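Long-range contacts in phosphonopyruvate hydrolase (Variovorax sp., PDB 2HJP), which hydrolyses phosphonopyruvate to pyruvate and phosphate, cleaving its carbon-phosphorus bond with the aid of a divalent metal ion: residues A21-L26 with H237-A242; A28-Q33 with I273-D278; G37-S42 with V74-I79. One frame throughout, in Å; residues are numbered along the deposited sequence.

Contact 1: A21-L26 with H237-A242; sequences AAHNPL and HAIRAA. With NA (sodium ion), chain D.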
ATOM      1  N   ALA A  21      -1.643 -23.747  -2.932  1.00 16.39           N
ATOM      2  CA  ALA A  21      -0.933 -22.492  -2.908  1.00 13.76           C
ATOM      3  C   ALA A  21      -1.387 -21.547  -4.047  1.00 14.50           C
ATOM      4  O   ALA A  21      -1.746 -21.989  -5.155  1.00 15.27           O
ATOM      5  CB  ALA A  21       0.577 -22.779  -3.093  1.00 12.12           C
ATOM      6  N   ALA A  22      -1.330 -20.243  -3.782  1.00 14.55           N
ATOM      7  CA  ALA A  22      -1.621 -19.254  -4.785  1.00 14.02           C
ATOM      8  C   ALA A  22      -0.766 -18.031  -4.489  1.00 14.59           C
ATOM      9  O   ALA A  22      -0.648 -17.644  -3.325  1.00 14.13           O
ATOM     10  CB  ALA A  22      -3.113 -18.843  -4.806  1.00 12.97           C
ATOM     11  N   HIS A  23      -0.162 -17.440  -5.526  1.00 15.36           N
ATOM     12  CA  HIS A  23       0.660 -16.214  -5.332  1.00 15.94           C
ATOM     13  C   HIS A  23      -0.100 -14.946  -5.829  1.00 16.57           C
ATOM     14  O   HIS A  23       0.412 -13.805  -5.750  1.00 18.15           O
ATOM     15  CB  HIS A  23       2.051 -16.359  -6.007  1.00 13.81           C
ATOM     16  CG  HIS A  23       2.010 -16.909  -7.402  1.00 14.85           C
ATOM     17  ND1 HIS A  23       1.947 -18.272  -7.676  1.00 16.62           N
ATOM     18  CD2 HIS A  23       2.081 -16.290  -8.601  1.00 14.53           C
ATOM     19  CE1 HIS A  23       1.981 -18.452  -8.989  1.00 15.39           C
ATOM     20  NE2 HIS A  23       2.054 -17.265  -9.569  1.00 16.61           N
ATOM     21  N   ASN A  24      -1.294 -15.130  -6.401  1.00 15.69           N
ATOM     22  CA  ASN A  24      -2.134 -13.993  -6.801  1.00 16.17           C
ATOM     23  C   ASN A  24      -3.584 -14.454  -6.902  1.00 15.15           C
ATOM     24  O   ASN A  24      -3.818 -15.637  -6.793  1.00 15.51           O
ATOM     25  CB  ASN A  24      -1.671 -13.319  -8.104  1.00 13.53           C
ATOM     26  CG  ASN A  24      -1.619 -14.240  -9.236  1.00 13.06           C
ATOM     27  OD1 ASN A  24      -2.530 -14.955  -9.459  1.00 14.15           O
ATOM     28  ND2 ASN A  24      -0.530 -14.194 -10.001  1.00 13.64           N
ATOM     29  N   PRO A  25      -4.561 -13.519  -7.026  1.00 16.69           N
ATOM     30  CA  PRO A  25      -5.996 -13.890  -7.115  1.00 17.72           C
ATOM     31  C   PRO A  25      -6.346 -14.759  -8.352  1.00 18.30           C
ATOM     32  O   PRO A  25      -7.238 -15.605  -8.289  1.00 16.01           O
ATOM     33  CB  PRO A  25      -6.704 -12.541  -7.173  1.00 17.29           C
ATOM     34  CG  PRO A  25      -5.809 -11.656  -6.284  1.00 15.62           C
ATOM     35  CD  PRO A  25      -4.424 -12.069  -6.798  1.00 16.89           C
ATOM     36  N   LEU A  26      -5.653 -14.529  -9.473  1.00 17.95           N
ATOM     37  CA  LEU A  26      -5.945 -15.321 -10.658  1.00 16.87           C
ATOM     38  C   LEU A  26      -5.625 -16.816 -10.378  1.00 16.24           C
ATOM     39  O   LEU A  26      -6.418 -17.701 -10.675  1.00 15.23           O
ATOM     40  CB  LEU A  26      -5.177 -14.786 -11.917  1.00 16.21           C
ATOM     41  CG  LEU A  26      -5.305 -15.570 -13.249  1.00 15.36           C
ATOM     42  CD1 LEU A  26      -6.728 -15.598 -13.692  1.00 15.37           C
ATOM     43  CD2 LEU A  26      -4.450 -14.974 -14.368  1.00 14.88           C
ATOM     44  N   HIS A 237       3.267 -25.438  -5.585  1.00 16.85           N
ATOM     45  CA  HIS A 237       3.171 -25.995  -6.903  1.00 16.65           C
ATOM     46  C   HIS A 237       2.674 -24.983  -7.953  1.00 16.34           C
ATOM     47  O   HIS A 237       2.974 -25.131  -9.161  1.00 17.11           O
ATOM     48  CB  HIS A 237       2.285 -27.244  -6.848  1.00 15.86           C
ATOM     49  CG  HIS A 237       2.773 -28.266  -5.868  1.00 19.05           C
ATOM     50  ND1 HIS A 237       2.529 -28.165  -4.509  1.00 19.73           N
ATOM     51  CD2 HIS A 237       3.670 -29.278  -6.022  1.00 16.07           C
ATOM     52  CE1 HIS A 237       3.275 -29.062  -3.866  1.00 20.40           C
ATOM     53  NE2 HIS A 237       3.973 -29.752  -4.764  1.00 19.70           N
ATOM     54  N   ALA A 238       1.973 -23.953  -7.516  1.00 14.73           N
ATOM     55  CA  ALA A 238       1.531 -22.952  -8.513  1.00 16.03           C
ATOM     56  C   ALA A 238       2.755 -22.117  -8.954  1.00 16.23           C
ATOM     57  O   ALA A 238       2.986 -21.918 -10.163  1.00 16.45           O
ATOM     58  CB  ALA A 238       0.506 -22.003  -7.911  1.00 14.90           C
ATOM     59  N   ILE A 239       3.567 -21.659  -8.009  1.00 15.92           N
ATOM     60  CA  ILE A 239       4.678 -20.799  -8.493  1.00 19.08           C
ATOM     61  C   ILE A 239       5.672 -21.657  -9.349  1.00 18.48           C
ATOM     62  O   ILE A 239       6.289 -21.190 -10.336  1.00 18.07           O
ATOM     63  CB  ILE A 239       5.418 -20.057  -7.276  1.00 17.02           C
ATOM     64  CG1 ILE A 239       6.332 -18.953  -7.812  1.00 15.22           C
ATOM     65  CG2 ILE A 239       6.198 -21.033  -6.448  1.00 13.70           C
ATOM     66  CD1 ILE A 239       5.602 -17.730  -8.357  1.00 16.14           C
ATOM     67  N   ARG A 240       5.778 -22.925  -8.987  1.00 17.66           N
ATOM     68  CA  ARG A 240       6.695 -23.808  -9.677  1.00 19.20           C
ATOM     69  C   ARG A 240       6.178 -24.045 -11.062  1.00 17.54           C
ATOM     70  O   ARG A 240       6.946 -23.901 -12.016  1.00 16.30           O
ATOM     71  CB  ARG A 240       6.942 -25.122  -8.893  1.00 17.32           C
ATOM     72  CG  ARG A 240       7.963 -24.915  -7.785  1.00 19.52           C
ATOM     73  CD  ARG A 240       7.783 -26.020  -6.662  1.00 17.56           C
ATOM     74  NE  ARG A 240       8.361 -27.309  -7.110  1.00 17.65           N
ATOM     75  CZ  ARG A 240       8.054 -28.467  -6.554  1.00 21.52           C
ATOM     76  NH1 ARG A 240       7.173 -28.498  -5.498  1.00 15.16           N
ATOM     77  NH2 ARG A 240       8.553 -29.561  -7.108  1.00 19.69           N
ATOM     78  N   ALA A 241       4.885 -24.335 -11.191  1.00 17.52           N
ATOM     79  CA  ALA A 241       4.320 -24.533 -12.512  1.00 18.96           C
ATOM     80  C   ALA A 241       4.482 -23.251 -13.392  1.00 18.69           C
ATOM     81  O   ALA A 241       4.769 -23.326 -14.614  1.00 15.33           O
ATOM     82  CB  ALA A 241       2.793 -24.916 -12.420  1.00 17.26           C
ATOM     83  N   ALA A 242       4.231 -22.093 -12.778  1.00 17.54           N
ATOM     84  CA  ALA A 242       4.305 -20.847 -13.471  1.00 18.07           C
ATOM     85  C   ALA A 242       5.707 -20.642 -14.000  1.00 17.51           C
ATOM     86  O   ALA A 242       5.886 -20.316 -15.176  1.00 18.24           O
ATOM     87  CB  ALA A 242       3.921 -19.653 -12.560  1.00 16.38           C
TER
HETATM   88 NA    NA D 617       2.427 -12.225  -6.649  1.00 24.55          NA
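The imidazole of H23 carries I239 CD1 over one face, 3.6 Å from the ring centroid and only 2° off the ring normal, a CH-pi contact. A238 C lies at the ring edge, near its plane, 3.7 Å from H23 CE1. A242 CB approaches H23 CE1 obliquely at 4.2 Å. H23 CE1 also comes within 3.6 Å of I239 CA, which puts the ring against the backbone of helix 237-256 as well as its side chains. In I239, chi1 (-167°) places CG1 anti to the backbone N, and the turn at chi2 (72°) brings CD1 over the imidazole although CB itself does not head for the loop. A238 CB points toward segment 21-26 and lies 3.6 Å from A21 O, a buried carbonyl with no hydrogen-bond partner in the model. E45 ties the two sides together: its carboxylate accepts from H23 ND1 through OE1 and from the backbone N of I239 through OE2; the first bond would hold the rotation of the ring, the second joins E45 to the helix. An alanine in place of H23 would probably leave E45 OE1 without this donor and open a gap under the I239 methyl. The backbone of H23 has a separate task, since H23 O binds a sodium ion at 2.7 Å, a site that S49 OG shares. The arrangement belongs to the closure of a TIM barrel, where the loop after the first strand, 17-21, packs on the helix that follows the last strand, 229-234, at the C-terminal end of the barrel.

Contact 2: A28-Q33 with I273-D278; sequences AKLAEQ and IELQGD. With XYS (alpha-D-xylopyranose), chain B.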
ATOM      1  N   ALA A  28      -5.454 -18.195  -7.529  1.00 14.35           N
ATOM      2  CA  ALA A  28      -6.427 -18.700  -6.508  1.00 14.59           C
ATOM      3  C   ALA A  28      -7.722 -19.075  -7.207  1.00 15.87           C
ATOM      4  O   ALA A  28      -8.383 -20.090  -6.875  1.00 15.90           O
ATOM      5  CB  ALA A  28      -6.669 -17.627  -5.415  1.00 11.50           C
ATOM      6  N   LYS A  29      -8.153 -18.225  -8.155  1.00 17.41           N
ATOM      7  CA  LYS A  29      -9.366 -18.546  -8.910  1.00 15.43           C
ATOM      8  C   LYS A  29      -9.193 -19.872  -9.673  1.00 16.47           C
ATOM      9  O   LYS A  29     -10.135 -20.702  -9.723  1.00 14.81           O
ATOM     10  CB  LYS A  29      -9.715 -17.396  -9.864  1.00 16.49           C
ATOM     11  CG  LYS A  29     -11.022 -17.578 -10.685  1.00 18.61           C
ATOM     12  CD  LYS A  29     -11.369 -16.220 -11.368  1.00 21.92           C
ATOM     13  CE  LYS A  29     -12.768 -16.195 -11.966  1.00 27.15           C
ATOM     14  NZ  LYS A  29     -13.055 -14.856 -12.587  1.00 27.48           N
ATOM     15  N   LEU A  30      -8.009 -20.124 -10.243  1.00 14.88           N
ATOM     16  CA  LEU A  30      -7.867 -21.382 -10.954  1.00 15.70           C
ATOM     17  C   LEU A  30      -7.932 -22.561  -9.991  1.00 15.09           C
ATOM     18  O   LEU A  30      -8.483 -23.604 -10.353  1.00 16.70           O
ATOM     19  CB  LEU A  30      -6.583 -21.406 -11.772  1.00 12.37           C
ATOM     20  CG  LEU A  30      -6.597 -20.383 -12.928  1.00 16.40           C
ATOM     21  CD1 LEU A  30      -5.179 -20.166 -13.459  1.00 17.34           C
ATOM     22  CD2 LEU A  30      -7.545 -20.865 -14.056  1.00 14.66           C
ATOM     23  N   ALA A  31      -7.343 -22.413  -8.801  1.00 14.81           N
ATOM     24  CA  ALA A  31      -7.386 -23.506  -7.797  1.00 15.97           C
ATOM     25  C   ALA A  31      -8.835 -23.782  -7.441  1.00 17.44           C
ATOM     26  O   ALA A  31      -9.237 -24.980  -7.354  1.00 17.19           O
ATOM     27  CB  ALA A  31      -6.610 -23.116  -6.491  1.00 14.07           C
ATOM     28  N   GLU A  32      -9.634 -22.714  -7.256  1.00 17.05           N
ATOM     29  CA  GLU A  32     -11.037 -22.916  -6.921  1.00 17.58           C
ATOM     30  C   GLU A  32     -11.722 -23.708  -8.017  1.00 17.87           C
ATOM     31  O   GLU A  32     -12.473 -24.663  -7.758  1.00 18.12           O
ATOM     32  CB  GLU A  32     -11.793 -21.592  -6.717  1.00 19.34           C
ATOM     33  CG  GLU A  32     -13.242 -21.895  -6.396  1.00 18.61           C
ATOM     34  CD  GLU A  32     -14.066 -20.678  -5.971  1.00 21.15           C
ATOM     35  OE1 GLU A  32     -13.547 -19.611  -5.681  1.00 19.56           O
ATOM     36  OE2 GLU A  32     -15.291 -20.810  -5.899  1.00 23.79           O
ATOM     37  N   GLN A  33     -11.478 -23.291  -9.255  1.00 18.82           N
ATOM     38  CA  GLN A  33     -12.081 -23.913 -10.413  1.00 18.79           C
ATOM     39  C   GLN A  33     -11.625 -25.351 -10.597  1.00 18.15           C
ATOM     40  O   GLN A  33     -12.423 -26.181 -11.065  1.00 18.52           O
ATOM     41  CB  GLN A  33     -11.816 -23.065 -11.683  1.00 20.51           C
ATOM     42  CG  GLN A  33     -12.646 -21.759 -11.627  1.00 20.27           C
ATOM     43  CD  GLN A  33     -12.520 -20.936 -12.910  1.00 23.31           C
ATOM     44  OE1 GLN A  33     -11.738 -21.280 -13.784  1.00 21.52           O
ATOM     45  NE2 GLN A  33     -13.277 -19.811 -12.998  1.00 22.47           N
ATOM     46  N   ILE A 273      -9.457 -12.839 -20.641  1.00 15.96           N
ATOM     47  CA  ILE A 273     -10.485 -11.841 -20.397  1.00 18.60           C
ATOM     48  C   ILE A 273     -11.705 -12.445 -19.638  1.00 17.76           C
ATOM     49  O   ILE A 273     -12.348 -11.771 -18.811  1.00 17.51           O
ATOM     50  CB  ILE A 273     -10.918 -11.170 -21.763  1.00 19.39           C
ATOM     51  CG1 ILE A 273      -9.761 -10.254 -22.226  1.00 19.75           C
ATOM     52  CG2 ILE A 273     -12.152 -10.256 -21.586  1.00 19.86           C
ATOM     53  CD1 ILE A 273      -9.811  -9.847 -23.698  1.00 23.27           C
ATOM     54  N   GLU A 274     -12.025 -13.705 -19.925  1.00 17.87           N
ATOM     55  CA  GLU A 274     -13.128 -14.346 -19.235  1.00 18.97           C
ATOM     56  C   GLU A 274     -12.758 -14.608 -17.746  1.00 19.42           C
ATOM     57  O   GLU A 274     -13.568 -14.456 -16.840  1.00 19.32           O
ATOM     58  CB  GLU A 274     -13.504 -15.661 -19.975  1.00 21.75           C
ATOM     59  CG  GLU A 274     -14.695 -16.399 -19.278  1.00 30.97           C
ATOM     60  CD  GLU A 274     -14.889 -17.865 -19.769  1.00 37.82           C
ATOM     61  OE1 GLU A 274     -14.665 -18.137 -20.978  1.00 40.79           O
ATOM     62  OE2 GLU A 274     -15.275 -18.749 -18.952  1.00 42.63           O
ATOM     63  N   LEU A 275     -11.517 -14.990 -17.512  1.00 17.09           N
ATOM     64  CA  LEU A 275     -11.052 -15.252 -16.157  1.00 19.88           C
ATOM     65  C   LEU A 275     -11.029 -13.946 -15.354  1.00 21.22           C
ATOM     66  O   LEU A 275     -11.100 -13.961 -14.130  1.00 19.92           O
ATOM     67  CB  LEU A 275      -9.638 -15.860 -16.187  1.00 19.40           C
ATOM     68  CG  LEU A 275      -9.631 -17.393 -16.411  1.00 23.15           C
ATOM     69  CD1 LEU A 275      -8.229 -17.849 -16.729  1.00 18.63           C
ATOM     70  CD2 LEU A 275     -10.178 -18.107 -15.148  1.00 20.65           C
ATOM     71  N   GLN A 276     -10.937 -12.828 -16.061  1.00 21.40           N
ATOM     72  CA  GLN A 276     -10.963 -11.523 -15.426  1.00 21.46           C
ATOM     73  C   GLN A 276     -12.363 -11.044 -15.008  1.00 21.06           C
ATOM     74  O   GLN A 276     -12.499  -9.998 -14.410  1.00 20.49           O
ATOM     75  CB  GLN A 276     -10.362 -10.487 -16.390  1.00 21.20           C
ATOM     76  CG  GLN A 276      -8.819 -10.451 -16.432  1.00 17.65           C
ATOM     77  CD  GLN A 276      -8.361  -9.519 -17.574  1.00 21.36           C
ATOM     78  OE1 GLN A 276      -8.766  -9.703 -18.752  1.00 21.40           O
ATOM     79  NE2 GLN A 276      -7.555  -8.507 -17.239  1.00 18.13           N
ATOM     80  N   GLY A 277     -13.401 -11.801 -15.339  1.00 22.30           N
ATOM     81  CA  GLY A 277     -14.748 -11.408 -14.954  1.00 24.73           C
ATOM     82  C   GLY A 277     -15.384 -10.476 -15.986  1.00 25.82           C
ATOM     83  O   GLY A 277     -16.292  -9.674 -15.644  1.00 25.53           O
ATOM     84  N   ASP A 278     -14.940 -10.583 -17.244  1.00 25.49           N
ATOM     85  CA  ASP A 278     -15.502  -9.731 -18.280  1.00 27.07           C
ATOM     86  C   ASP A 278     -17.030  -9.787 -18.342  1.00 28.53           C
ATOM     87  O   ASP A 278     -17.684  -8.779 -18.524  1.00 28.13           O
ATOM     88  CB  ASP A 278     -14.931 -10.107 -19.627  1.00 28.69           C
ATOM     89  CG  ASP A 278     -15.222  -9.063 -20.685  1.00 30.24           C
ATOM     90  OD1 ASP A 278     -14.709  -7.907 -20.519  1.00 28.01           O
ATOM     91  OD2 ASP A 278     -15.958  -9.445 -21.652  1.00 31.62           O
TER
HETATM   92  C1  XYS B 293     -17.432 -18.682  -8.144  1.00 58.72           C
HETATM   93  C2  XYS B 293     -18.275 -17.397  -8.382  1.00 58.54           C
HETATM   94  C3  XYS B 293     -18.751 -16.867  -6.992  1.00 58.01           C
HETATM   95  C4  XYS B 293     -19.511 -17.959  -6.160  1.00 57.29           C
HETATM   96  C5  XYS B 293     -18.936 -19.389  -6.246  1.00 57.39           C
HETATM   97  O1  XYS B 293     -16.204 -18.502  -7.398  1.00 58.76           O
HETATM   98  O2  XYS B 293     -17.454 -16.405  -9.002  1.00 60.27           O
HETATM   99  O3  XYS B 293     -19.563 -15.671  -7.153  1.00 56.90           O
HETATM  100  O4  XYS B 293     -19.870 -17.593  -4.811  1.00 55.84           O
HETATM  101  O5  XYS B 293     -18.229 -19.712  -7.532  1.00 58.76           O
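K29 reaches L275 on a fully extended chain: CG is anti to the backbone N (chi1 -177°), and the torsions beyond it stay extended out to NZ. The ammonium group thereby gives a hydrogen bond of 2.6 Å from K29 NZ to L275 O. It arrives above the carbonyl plane, 43° out of it, with a C=O...N angle of 129°, and the aliphatic chain follows it in, K29 CE lying 3.5 Å from L275 O. The acceptor lies in the last turn of helix 269-275, so the positive charge would probably interact favourably with the carbonyl end of the helix dipole. Just past it G277, with positive phi, forms a Schellman motif, its N bonded to E274 O and D278 N to I273 O.

The side chain of L275 supplies the apolar half. L275 CD2 touches L30 CD2 at 4.0 Å, the two leucines crossing at about a right angle, and L275 CD1 lies near the same L30 methyl. The amide of the exposed Q33 lies against L275 as well, Q33 OE1 3.8 Å from L275 CD2, the two side chains crossing obliquely. One turn on from K29, E32 OE2 accepts from O1 of a bound xylopyranose at 2.9 Å and also bonds S75 OG.

Helix 25-34 thus has two busy sides: A28 and A31 pack on I39 of strand 38-41, while K29, L30 and Q33 receive helix 269-275. F250 of the second subunit covers L30 and A31, and I273 packs on F44 of that subunit, which places this surface contact beside the subunit interface.

Contact 3: G37-S42 with V74-I79; sequences GGIWGS and VSIPLI. With PPR (phosphonopyruvate), chain G; XYS (alpha-D-xylopyranose), chain B.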
ATOM      1  N   GLY A  37     -10.337 -27.554  -2.054  1.00 17.24           N
ATOM      2  CA  GLY A  37     -11.173 -27.139  -0.943  1.00 16.41           C
ATOM      3  C   GLY A  37     -10.896 -25.717  -0.483  1.00 16.23           C
ATOM      4  O   GLY A  37     -11.819 -24.986  -0.126  1.00 15.41           O
ATOM      5  N   GLY A  38      -9.630 -25.328  -0.470  1.00 14.97           N
ATOM      6  CA  GLY A  38      -9.325 -23.979  -0.041  1.00 14.57           C
ATOM      7  C   GLY A  38      -8.017 -23.486  -0.691  1.00 15.67           C
ATOM      8  O   GLY A  38      -7.343 -24.253  -1.427  1.00 14.66           O
ATOM      9  N   ILE A  39      -7.693 -22.225  -0.450  1.00 13.62           N
ATOM     10  CA  ILE A  39      -6.491 -21.597  -0.954  1.00 14.25           C
ATOM     11  C   ILE A  39      -5.450 -21.485   0.181  1.00 13.20           C
ATOM     12  O   ILE A  39      -5.820 -21.208   1.331  1.00 13.73           O
ATOM     13  CB  ILE A  39      -6.816 -20.149  -1.489  1.00 17.37           C
ATOM     14  CG1 ILE A  39      -7.919 -20.216  -2.568  1.00 16.01           C
ATOM     15  CG2 ILE A  39      -5.520 -19.460  -2.001  1.00 15.03           C
ATOM     16  CD1 ILE A  39      -7.585 -21.003  -3.855  1.00 17.95           C
ATOM     17  N   TRP A  40      -4.173 -21.737  -0.137  1.00 15.16           N
ATOM     18  CA  TRP A  40      -3.080 -21.605   0.829  1.00 14.14           C
ATOM     19  C   TRP A  40      -2.361 -20.292   0.429  1.00 15.98           C
ATOM     20  O   TRP A  40      -1.737 -20.206  -0.662  1.00 15.83           O
ATOM     21  CB  TRP A  40      -2.142 -22.828   0.715  1.00 14.24           C
ATOM     22  CG  TRP A  40      -0.799 -22.714   1.359  1.00 13.93           C
ATOM     23  CD1 TRP A  40       0.404 -23.008   0.786  1.00 14.71           C
ATOM     24  CD2 TRP A  40      -0.503 -22.349   2.723  1.00 16.21           C
ATOM     25  NE1 TRP A  40       1.431 -22.853   1.700  1.00 13.23           N
ATOM     26  CE2 TRP A  40       0.903 -22.444   2.887  1.00 15.22           C
ATOM     27  CE3 TRP A  40      -1.293 -21.956   3.818  1.00 16.69           C
ATOM     28  CZ2 TRP A  40       1.540 -22.163   4.109  1.00 15.15           C
ATOM     29  CZ3 TRP A  40      -0.679 -21.675   5.033  1.00 16.01           C
ATOM     30  CH2 TRP A  40       0.735 -21.775   5.175  1.00 18.28           C
ATOM     31  N   GLY A  41      -2.454 -19.285   1.298  1.00 14.10           N
ATOM     32  CA  GLY A  41      -1.829 -17.987   1.025  1.00 16.11           C
ATOM     33  C   GLY A  41      -0.383 -18.034   1.474  1.00 13.78           C
ATOM     34  O   GLY A  41       0.051 -17.389   2.393  1.00 14.31           O
ATOM     35  N   SER A  42       0.352 -18.850   0.757  1.00 13.41           N
ATOM     36  CA  SER A  42       1.751 -19.154   0.954  1.00 13.38           C
ATOM     37  C   SER A  42       2.755 -17.974   1.029  1.00 14.90           C
ATOM     38  O   SER A  42       2.824 -17.190   0.112  1.00 14.83           O
ATOM     39  CB  SER A  42       2.189 -20.062  -0.222  1.00 10.59           C
ATOM     40  OG  SER A  42       3.588 -20.316  -0.099  1.00 13.21           O
ATOM     41  N   VAL A  74     -12.160 -15.366  -4.444  1.00 17.06           N
ATOM     42  CA  VAL A  74     -12.646 -16.737  -4.430  1.00 17.56           C
ATOM     43  C   VAL A  74     -13.823 -16.887  -3.436  1.00 17.49           C
ATOM     44  O   VAL A  74     -14.024 -16.035  -2.576  1.00 17.42           O
ATOM     45  CB  VAL A  74     -11.457 -17.769  -4.076  1.00 15.05           C
ATOM     46  CG1 VAL A  74     -10.277 -17.607  -5.085  1.00 12.97           C
ATOM     47  CG2 VAL A  74     -10.908 -17.479  -2.691  1.00 12.97           C
ATOM     48  N   SER A  75     -14.563 -17.979  -3.558  1.00 18.15           N
ATOM     49  CA  SER A  75     -15.697 -18.239  -2.691  1.00 19.24           C
ATOM     50  C   SER A  75     -15.315 -19.338  -1.688  1.00 19.79           C
ATOM     51  O   SER A  75     -16.080 -19.643  -0.767  1.00 19.43           O
ATOM     52  CB  SER A  75     -16.924 -18.701  -3.540  1.00 22.00           C
ATOM     53  OG  SER A  75     -16.763 -20.084  -3.920  1.00 23.84           O
ATOM     54  N   ILE A  76     -14.104 -19.908  -1.808  1.00 17.26           N
ATOM     55  CA  ILE A  76     -13.719 -20.988  -0.907  1.00 17.98           C
ATOM     56  C   ILE A  76     -12.787 -20.410   0.194  1.00 16.36           C
ATOM     57  O   ILE A  76     -12.238 -19.331  -0.001  1.00 16.28           O
ATOM     58  CB  ILE A  76     -13.022 -22.151  -1.691  1.00 20.82           C
ATOM     59  CG1 ILE A  76     -11.795 -21.628  -2.450  1.00 22.80           C
ATOM     60  CG2 ILE A  76     -14.066 -22.817  -2.624  1.00 17.49           C
ATOM     61  CD1 ILE A  76     -12.019 -20.743  -3.617  1.00 35.24           C
ATOM     62  N   PRO A  77     -12.621 -21.099   1.346  1.00 17.82           N
ATOM     63  CA  PRO A  77     -11.760 -20.608   2.443  1.00 17.74           C
ATOM     64  C   PRO A  77     -10.292 -20.362   2.075  1.00 16.33           C
ATOM     65  O   PRO A  77      -9.675 -21.133   1.319  1.00 18.01           O
ATOM     66  CB  PRO A  77     -11.834 -21.726   3.497  1.00 16.99           C
ATOM     67  CG  PRO A  77     -13.169 -22.364   3.223  1.00 18.52           C
ATOM     68  CD  PRO A  77     -13.237 -22.397   1.711  1.00 16.62           C
ATOM     69  N   LEU A  78      -9.739 -19.339   2.682  1.00 14.94           N
ATOM     70  CA  LEU A  78      -8.343 -18.957   2.477  1.00 14.16           C
ATOM     71  C   LEU A  78      -7.660 -19.201   3.826  1.00 15.11           C
ATOM     72  O   LEU A  78      -8.144 -18.714   4.870  1.00 14.80           O
ATOM     73  CB  LEU A  78      -8.250 -17.444   2.146  1.00 14.06           C
ATOM     74  CG  LEU A  78      -6.834 -16.868   2.236  1.00 17.38           C
ATOM     75  CD1 LEU A  78      -5.910 -17.620   1.274  1.00 15.43           C
ATOM     76  CD2 LEU A  78      -6.905 -15.312   1.894  1.00 15.82           C
ATOM     77  N   ILE A  79      -6.565 -19.951   3.793  1.00 15.16           N
ATOM     78  CA  ILE A  79      -5.752 -20.241   4.943  1.00 15.28           C
ATOM     79  C   ILE A  79      -4.532 -19.351   4.694  1.00 17.23           C
ATOM     80  O   ILE A  79      -3.794 -19.574   3.709  1.00 16.99           O
ATOM     81  CB  ILE A  79      -5.302 -21.698   4.919  1.00 16.52           C
ATOM     82  CG1 ILE A  79      -6.514 -22.631   4.898  1.00 16.82           C
ATOM     83  CG2 ILE A  79      -4.343 -21.952   6.103  1.00 12.59           C
ATOM     84  CD1 ILE A  79      -7.174 -22.793   3.535  1.00 30.41           C
TER
HETATM   85  C1  PPR G 291       4.845 -21.690   2.654  1.00 20.18           C
HETATM   86  O1  PPR G 291       4.250 -22.217   1.626  1.00 17.46           O
HETATM   87  O2' PPR G 291       5.172 -20.537   2.739  1.00 17.68           O
HETATM   88  C2  PPR G 291       5.089 -22.650   3.780  1.00 21.75           C
HETATM   89  C3  PPR G 291       5.355 -23.987   3.709  1.00 23.63           C
HETATM   90  O2  PPR G 291       5.043 -22.064   4.977  1.00 18.90           O
HETATM   91  P   PPR G 291       7.179 -24.198   3.433  1.00 26.69           P
HETATM   92  O1P PPR G 291       7.825 -23.606   4.717  1.00 25.43           O
HETATM   93  O2P PPR G 291       7.514 -23.411   2.137  1.00 26.79           O
HETATM   94  O3P PPR G 291       7.379 -25.639   3.374  1.00 26.75           O
HETATM   95  C1  XYS B 293     -17.432 -18.682  -8.144  1.00 58.72           C
HETATM   96  C2  XYS B 293     -18.275 -17.397  -8.382  1.00 58.54           C
HETATM   97  C3  XYS B 293     -18.751 -16.867  -6.992  1.00 58.01           C
HETATM   98  C4  XYS B 293     -19.511 -17.959  -6.160  1.00 57.29           C
HETATM   99  C5  XYS B 293     -18.936 -19.389  -6.246  1.00 57.39           C
HETATM  100  O1  XYS B 293     -16.204 -18.502  -7.398  1.00 58.76           O
HETATM  101  O2  XYS B 293     -17.454 -16.405  -9.002  1.00 60.27           O
HETATM  102  O3  XYS B 293     -19.563 -15.671  -7.153  1.00 56.90           O
HETATM  103  O4  XYS B 293     -19.870 -17.593  -4.811  1.00 55.84           O
HETATM  104  O5  XYS B 293     -18.229 -19.712  -7.532  1.00 58.76           O
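W40 meets I79 across two adjacent parallel strands, and its side chain can be followed from the barrel wall to the substrate. Its CB leads to CG anti to the backbone N (chi1 165°), and the six-membered part of the indole then turns toward the neighbouring strand. W40 CE3 lies 3.8 Å from I79 CG2, and W40 CZ3 also touches that methyl. W40 CE3 is 3.5 Å from I79 O as well. The two side chains cross at about a right angle. At the other side of the indole W40 NE1 donates to O1 of phosphonopyruvate at 2.9 Å, with an N-H...O angle of 145°, and W40 CZ2 comes close to C2 of the substrate. S42 OG gives a second hydrogen bond to the same O1, at 2.7 Å, so this carboxylate oxygen is gripped twice.

The strands themselves are joined by three nearly linear bonds, I39 N to P77 O, I79 N to I39 O, and G41 N to I79 O. On the sheet face away from W40, I39 CG2 packs on L78 CD1 at 3.8 Å, and I39 CG1 meets V74 CG2 and I76 CG1.

In the barrel, strand 38-41 lies between strands 17-21 and 78-81. I39 and L78 point outward to helices 25-34 and 60-71, whereas W40 and I79 face inward among F17, A19, A21, A106 and V108 of the surrounding strands.

The three contacts run outward from the active site. Contact 3 holds the substrate through W40 and S42; contact 1, its centre 12 Å away, borders it, with the side chain of A21 about 6 Å from phosphonopyruvate and A22 N 3.1 Å from W40 O, probably a hydrogen bond from the residue just after strand 17-21 to strand 38-41. Contact 2 lies farther out, away from the substrate and metal sites, 13 Å from contact 1 and 14 Å from contact 3 between centres. Helix 25-34 serves both contacts 1 and 2, where L26 CD1 packs 3.8 Å from L275 CB. E32 OE2, 2.6 Å from S75 OG, joins contact 2 to contact 3 beside the bound xylopyranose.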